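Local coordinates for protein DegQ (PDB 3PV5) that probably degrades and chaperones misfolded proteins as an HtrA-type serine protease that assembles into a self-compartmentalised 12-mer, at residues S80-D85 against K138-G143; V90-D95 against T125-L130. All blocks are in the same frame, centred on the assembly; numbering follows the deposited sequence.

Overall arrangement
Both contacts belong to the N-terminal barrel of the trypsin-fold protease domain, their centres about 12 Å apart. Interaction 1 sets strand 74-85 against the 138-143 part of the connection leading to the second barrel, and strand 90-93, a sheet neighbour of strand 74-85, passes the sheet on to strand 127-131 in interaction 2. The two contacts are joined by a backbone bond from I92 N to V82 O, 2.8 Å, and a probable side-chain bond of T93 OG1 to S80 O, 2.7 Å. The probable Ser-His-Asp triad touches both: interaction 2 holds D126, with H96 next after D95 in the chain, and S80, which opens segment 80-85, has a backbone bond to S205.

Interaction 1. Residues S80-D85 against K138-G143; sequences SGVIID and KSLVIG
The hydroxyl of S139 is bonded to the carbonyl of I83, joining strand 74-85 of the first barrel of the trypsin fold to the long connection that leads to the second barrel. S139 OG donates to I83 O at 2.6 Å, with a C=O...OG angle of 140° and the donor tilted 25° from the carbonyl plane. With OG turned anti to its own backbone N (chi1 -173°), the short serine side chain spans the distance to a strand carbonyl. The chains run almost at right angles, so this is a local crossing and not an added strand. I83 also meets K138 through its branches: CG2, anti to the backbone N, and CD1 on the other branch both lie 3.4 Å from K138 O, so K138 O sits against the fork between the two branches. A beta-branched residue suits both the extended strand and this forked contact, and I83 rests on I91 of the next strand as well. Past I83 the chain turns a corner, with I84 and D85 forming a classic beta bulge opposite V90. Aliphatic contacts continue the seam loosely. L140 bends its end toward V82, CD1 to CG1 at 4.2 Å, and both residues touch L216 of strand 216-221. On I84, CG2 is the branch that approaches I142, whose CD1 stops 4.4 Å short of it.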
loop_
_atom_site.group_PDB
_atom_site.type_symbol
_atom_site.label_atom_id
_atom_site.label_comp_id
_atom_site.label_asym_id
_atom_site.label_seq_id
_atom_site.Cartn_x
_atom_site.Cartn_y
_atom_site.Cartn_z
ATOM N N SER A 80 -33.258 23.611 -14.072
ATOM C CA SER A 80 -34.532 24.240 -14.120
ATOM C C SER A 80 -34.412 25.402 -15.083
ATOM O O SER A 80 -33.278 25.690 -15.573
ATOM C CB SER A 80 -34.908 24.788 -12.756
ATOM O OG SER A 80 -35.147 23.741 -11.866
ATOM N N GLY A 81 -35.544 26.058 -15.318
ATOM C CA GLY A 81 -35.654 27.185 -16.274
ATOM C C GLY A 81 -36.839 28.013 -15.880
ATOM O O GLY A 81 -37.696 27.538 -15.149
ATOM N N VAL A 82 -36.904 29.250 -16.313
ATOM C CA VAL A 82 -38.048 30.118 -16.017
ATOM C C VAL A 82 -38.601 30.717 -17.313
ATOM O O VAL A 82 -37.864 31.137 -18.199
ATOM C CB VAL A 82 -37.642 31.331 -15.160
ATOM C CG1 VAL A 82 -38.865 32.189 -14.802
ATOM C CG2 VAL A 82 -36.887 30.881 -13.905
ATOM N N ILE A 83 -39.914 30.780 -17.416
ATOM C CA ILE A 83 -40.522 31.278 -18.593
ATOM C C ILE A 83 -40.669 32.722 -18.353
ATOM O O ILE A 83 -41.491 33.120 -17.513
ATOM C CB ILE A 83 -41.938 30.697 -18.862
ATOM C CG1 ILE A 83 -41.833 29.272 -19.341
ATOM C CG2 ILE A 83 -42.709 31.605 -19.866
ATOM C CD1 ILE A 83 -43.099 28.414 -18.949
ATOM N N ILE A 84 -39.979 33.510 -19.171
ATOM C CA ILE A 84 -40.094 34.962 -19.048
ATOM C C ILE A 84 -40.934 35.649 -20.112
ATOM O O ILE A 84 -41.318 36.806 -19.887
ATOM C CB ILE A 84 -38.689 35.654 -18.943
ATOM C CG1 ILE A 84 -37.857 35.449 -20.208
ATOM C CG2 ILE A 84 -37.947 35.135 -17.711
ATOM C CD1 ILE A 84 -36.765 36.584 -20.319
ATOM N N ASP A 85 -41.234 34.965 -21.228
ATOM C CA ASP A 85 -42.208 35.469 -22.230
ATOM C C ASP A 85 -43.149 34.362 -22.718
ATOM O O ASP A 85 -42.743 33.539 -23.533
ATOM C CB ASP A 85 -41.480 36.048 -23.458
ATOM C CG ASP A 85 -42.438 36.717 -24.463
ATOM O OD1 ASP A 85 -43.652 36.401 -24.443
ATOM O OD2 ASP A 85 -41.968 37.595 -25.238
ATOM N N LYS A 138 -47.607 30.010 -19.104
ATOM C CA LYS A 138 -47.611 30.997 -18.049
ATOM C C LYS A 138 -46.194 31.528 -17.682
ATOM O O LYS A 138 -45.191 30.785 -17.708
ATOM C CB LYS A 138 -48.236 30.366 -16.808
ATOM C CG LYS A 138 -49.557 29.606 -17.033
ATOM C CD LYS A 138 -50.770 30.539 -16.925
ATOM C CE LYS A 138 -52.079 29.727 -16.692
ATOM N NZ LYS A 138 -52.490 28.884 -17.876
ATOM N N SER A 139 -46.158 32.799 -17.301
ATOM C CA SER A 139 -44.986 33.434 -16.707
ATOM C C SER A 139 -45.339 34.110 -15.368
ATOM O O SER A 139 -46.262 33.727 -14.723
ATOM C CB SER A 139 -44.434 34.499 -17.686
ATOM O OG SER A 139 -43.204 34.997 -17.192
ATOM N N LEU A 140 -44.594 35.141 -14.980
ATOM C CA LEU A 140 -44.832 35.843 -13.714
ATOM C C LEU A 140 -44.425 37.282 -13.816
ATOM O O LEU A 140 -43.724 37.662 -14.770
ATOM C CB LEU A 140 -44.050 35.229 -12.546
ATOM C CG LEU A 140 -42.684 34.539 -12.615
ATOM C CD1 LEU A 140 -41.837 35.003 -13.746
ATOM C CD2 LEU A 140 -41.894 34.584 -11.190
ATOM N N VAL A 141 -44.807 38.102 -12.845
ATOM C CA VAL A 141 -44.309 39.449 -12.961
ATOM C C VAL A 141 -42.788 39.543 -12.706
ATOM O O VAL A 141 -42.259 38.991 -11.772
ATOM C CB VAL A 141 -45.127 40.545 -12.280
ATOM C CG1 VAL A 141 -46.503 40.073 -11.642
ATOM C CG2 VAL A 141 -44.215 41.412 -11.422
ATOM N N ILE A 142 -42.089 40.179 -13.637
ATOM C CA ILE A 142 -40.650 40.391 -13.542
ATOM C C ILE A 142 -40.478 41.565 -12.591
ATOM O O ILE A 142 -41.320 42.463 -12.570
ATOM C CB ILE A 142 -40.054 40.754 -14.904
ATOM C CG1 ILE A 142 -40.564 39.815 -16.002
ATOM C CG2 ILE A 142 -38.563 40.628 -14.884
ATOM C CD1 ILE A 142 -40.274 38.383 -15.761
ATOM N N GLY A 143 -39.454 41.553 -11.747
ATOM C CA GLY A 143 -39.307 42.627 -10.742
ATOM C C GLY A 143 -38.021 43.359 -10.962
ATOM O O GLY A 143 -37.289 43.091 -11.912
#

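Interaction 2. Residues V90-D95 against T125-L130; sequences VIITND and TDLAVL
Four backbone bonds join I91 and T93 to L130 and A128. I91 N gives its hydrogen to L130 O at 2.8 Å, nearly straight at 166°, and L130 N returns one to I91 O at 2.7 Å, so both backbone polar atoms of I91 are satisfied by L130. T93 and A128 repeat the exchange, T93 N to A128 O at 3.1 Å and A128 N to T93 O at 3.0 Å; in the second of these the donor stands above the carbonyl plane. Between the two hydrogen-bonded pairs, I92 and V129 form a non-hydrogen-bonded pair. Their polar atoms turn outward to the flanking strands, I92 to V82 and V129 to the I119-G120 region. This is antiparallel pairing within the first six-stranded barrel of the trypsin fold. On the face of I92, aliphatic residues suit the cover provided by helix 239-252: I92 CG2 meets L127 CD2 at 4.0 Å, and V242 touches both residues. A128 presents only a methyl group, and CA of D95, at the helix start, lies 3.9 Å from its CB. Beyond T93 the first strand gives way to N94 and a helix starting at D95, against the turn at D126. D126 O receives D95 N at 3.1 Å, far out of the carbonyl plane, and also a weak bond from N94 ND2, which has a second weak acceptor in N220 O. T93 OG1 is hydrogen-bonded to S80 O of strand 74-85, and D95 OD1 forms a salt bridge with R99. D126 has a left-handed backbone at a G1 bulge facing D122; with CG roughly anti to the backbone N (chi1 -155°), its carboxylate is carried toward N94 and D95, and OD2 is hydrogen-bonded to ND1 of H96, consistent with the aspartate-histidine link of a catalytic triad.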
loop_
_atom_site.group_PDB
_atom_site.type_symbol
_atom_site.label_atom_id
_atom_site.label_comp_id
_atom_site.label_asym_id
_atom_site.label_seq_id
_atom_site.Cartn_x
_atom_site.Cartn_y
_atom_site.Cartn_z
ATOM N N VAL A 90 -40.189 31.911 -24.467
ATOM C CA VAL A 90 -38.814 32.239 -24.161
ATOM C C VAL A 90 -38.539 31.882 -22.722
ATOM O O VAL A 90 -39.164 32.424 -21.819
ATOM C CB VAL A 90 -38.511 33.738 -24.344
ATOM C CG1 VAL A 90 -37.165 34.062 -23.719
ATOM C CG2 VAL A 90 -38.540 34.153 -25.894
ATOM N N ILE A 91 -37.656 30.896 -22.554
ATOM C CA ILE A 91 -37.222 30.418 -21.277
ATOM C C ILE A 91 -35.753 30.826 -20.924
ATOM O O ILE A 91 -34.819 30.702 -21.783
ATOM C CB ILE A 91 -37.309 28.894 -21.262
ATOM C CG1 ILE A 91 -38.799 28.408 -21.311
ATOM C CG2 ILE A 91 -36.665 28.358 -20.049
ATOM C CD1 ILE A 91 -38.991 26.911 -21.785
ATOM N N ILE A 92 -35.513 31.184 -19.646
ATOM C CA ILE A 92 -34.120 31.399 -19.154
ATOM C C ILE A 92 -33.648 30.243 -18.272
ATOM O O ILE A 92 -34.334 29.810 -17.361
ATOM C CB ILE A 92 -34.006 32.800 -18.474
ATOM C CG1 ILE A 92 -34.282 33.868 -19.543
ATOM C CG2 ILE A 92 -32.588 33.116 -17.946
ATOM C CD1 ILE A 92 -34.882 35.104 -19.030
ATOM N N THR A 93 -32.461 29.731 -18.543
ATOM C CA THR A 93 -31.778 28.884 -17.604
ATOM C C THR A 93 -30.290 29.386 -17.494
ATOM O O THR A 93 -29.973 30.432 -18.049
ATOM C CB THR A 93 -31.884 27.432 -18.050
ATOM O OG1 THR A 93 -31.237 26.568 -17.116
ATOM C CG2 THR A 93 -31.229 27.206 -19.438
ATOM N N ASN A 94 -29.416 28.643 -16.799
ATOM C CA ASN A 94 -27.971 28.913 -16.804
ATOM C C ASN A 94 -27.265 28.261 -17.991
ATOM O O ASN A 94 -27.581 27.126 -18.375
ATOM C CB ASN A 94 -27.231 28.351 -15.564
ATOM C CG ASN A 94 -27.848 28.788 -14.222
ATOM O OD1 ASN A 94 -28.079 27.962 -13.368
ATOM N ND2 ASN A 94 -28.129 30.064 -14.056
ATOM N N ASP A 95 -26.207 28.925 -18.469
ATOM C CA ASP A 95 -25.402 28.425 -19.527
ATOM C C ASP A 95 -24.847 27.123 -19.176
ATOM O O ASP A 95 -24.779 26.234 -20.047
ATOM C CB ASP A 95 -24.261 29.388 -19.921
ATOM C CG ASP A 95 -23.596 28.978 -21.235
ATOM O OD1 ASP A 95 -22.440 28.526 -21.189
ATOM O OD2 ASP A 95 -24.259 29.012 -22.294
ATOM N N THR A 125 -21.797 35.528 -17.850
ATOM C CA THR A 125 -22.879 35.773 -16.932
ATOM C C THR A 125 -23.594 34.475 -16.553
ATOM O O THR A 125 -24.523 34.503 -15.834
ATOM C CB THR A 125 -23.899 36.700 -17.552
ATOM O OG1 THR A 125 -24.385 36.124 -18.794
ATOM C CG2 THR A 125 -23.260 38.052 -17.820
ATOM N N ASP A 126 -23.153 33.348 -17.056
ATOM C CA ASP A 126 -23.829 32.043 -16.852
ATOM C C ASP A 126 -25.336 31.947 -17.162
ATOM O O ASP A 126 -26.105 31.325 -16.439
ATOM C CB ASP A 126 -23.550 31.461 -15.467
ATOM C CG ASP A 126 -23.692 29.952 -15.473
ATOM O OD1 ASP A 126 -24.018 29.454 -16.562
ATOM O OD2 ASP A 126 -23.491 29.254 -14.447
ATOM N N LEU A 127 -25.737 32.561 -18.260
ATOM C CA LEU A 127 -27.119 32.583 -18.684
ATOM C C LEU A 127 -27.273 31.974 -20.086
ATOM O O LEU A 127 -26.311 31.920 -20.854
ATOM C CB LEU A 127 -27.609 34.008 -18.634
ATOM C CG LEU A 127 -27.775 34.653 -17.258
ATOM C CD1 LEU A 127 -28.024 36.169 -17.373
ATOM C CD2 LEU A 127 -28.943 34.005 -16.515
ATOM N N ALA A 128 -28.466 31.446 -20.388
ATOM C CA ALA A 128 -28.788 30.866 -21.698
ATOM C C ALA A 128 -30.272 31.010 -21.921
ATOM O O ALA A 128 -31.045 30.943 -20.980
ATOM C CB ALA A 128 -28.389 29.546 -21.802
ATOM N N VAL A 129 -30.642 31.374 -23.159
ATOM C CA VAL A 129 -32.017 31.649 -23.520
ATOM C C VAL A 129 -32.511 30.556 -24.441
ATOM O O VAL A 129 -31.759 30.108 -25.380
ATOM C CB VAL A 129 -32.149 32.975 -24.252
ATOM C CG1 VAL A 129 -33.586 33.126 -24.732
ATOM C CG2 VAL A 129 -31.681 34.175 -23.355
ATOM N N LEU A 130 -33.741 30.090 -24.175
ATOM C CA LEU A 130 -34.298 28.935 -24.901
ATOM C C LEU A 130 -35.659 29.273 -25.477
ATOM O O LEU A 130 -36.407 30.097 -24.919
ATOM C CB LEU A 130 -34.479 27.773 -23.966
ATOM C CG LEU A 130 -33.276 27.102 -23.311
ATOM C CD1 LEU A 130 -33.783 25.916 -22.382
ATOM C CD2 LEU A 130 -32.331 26.629 -24.362
#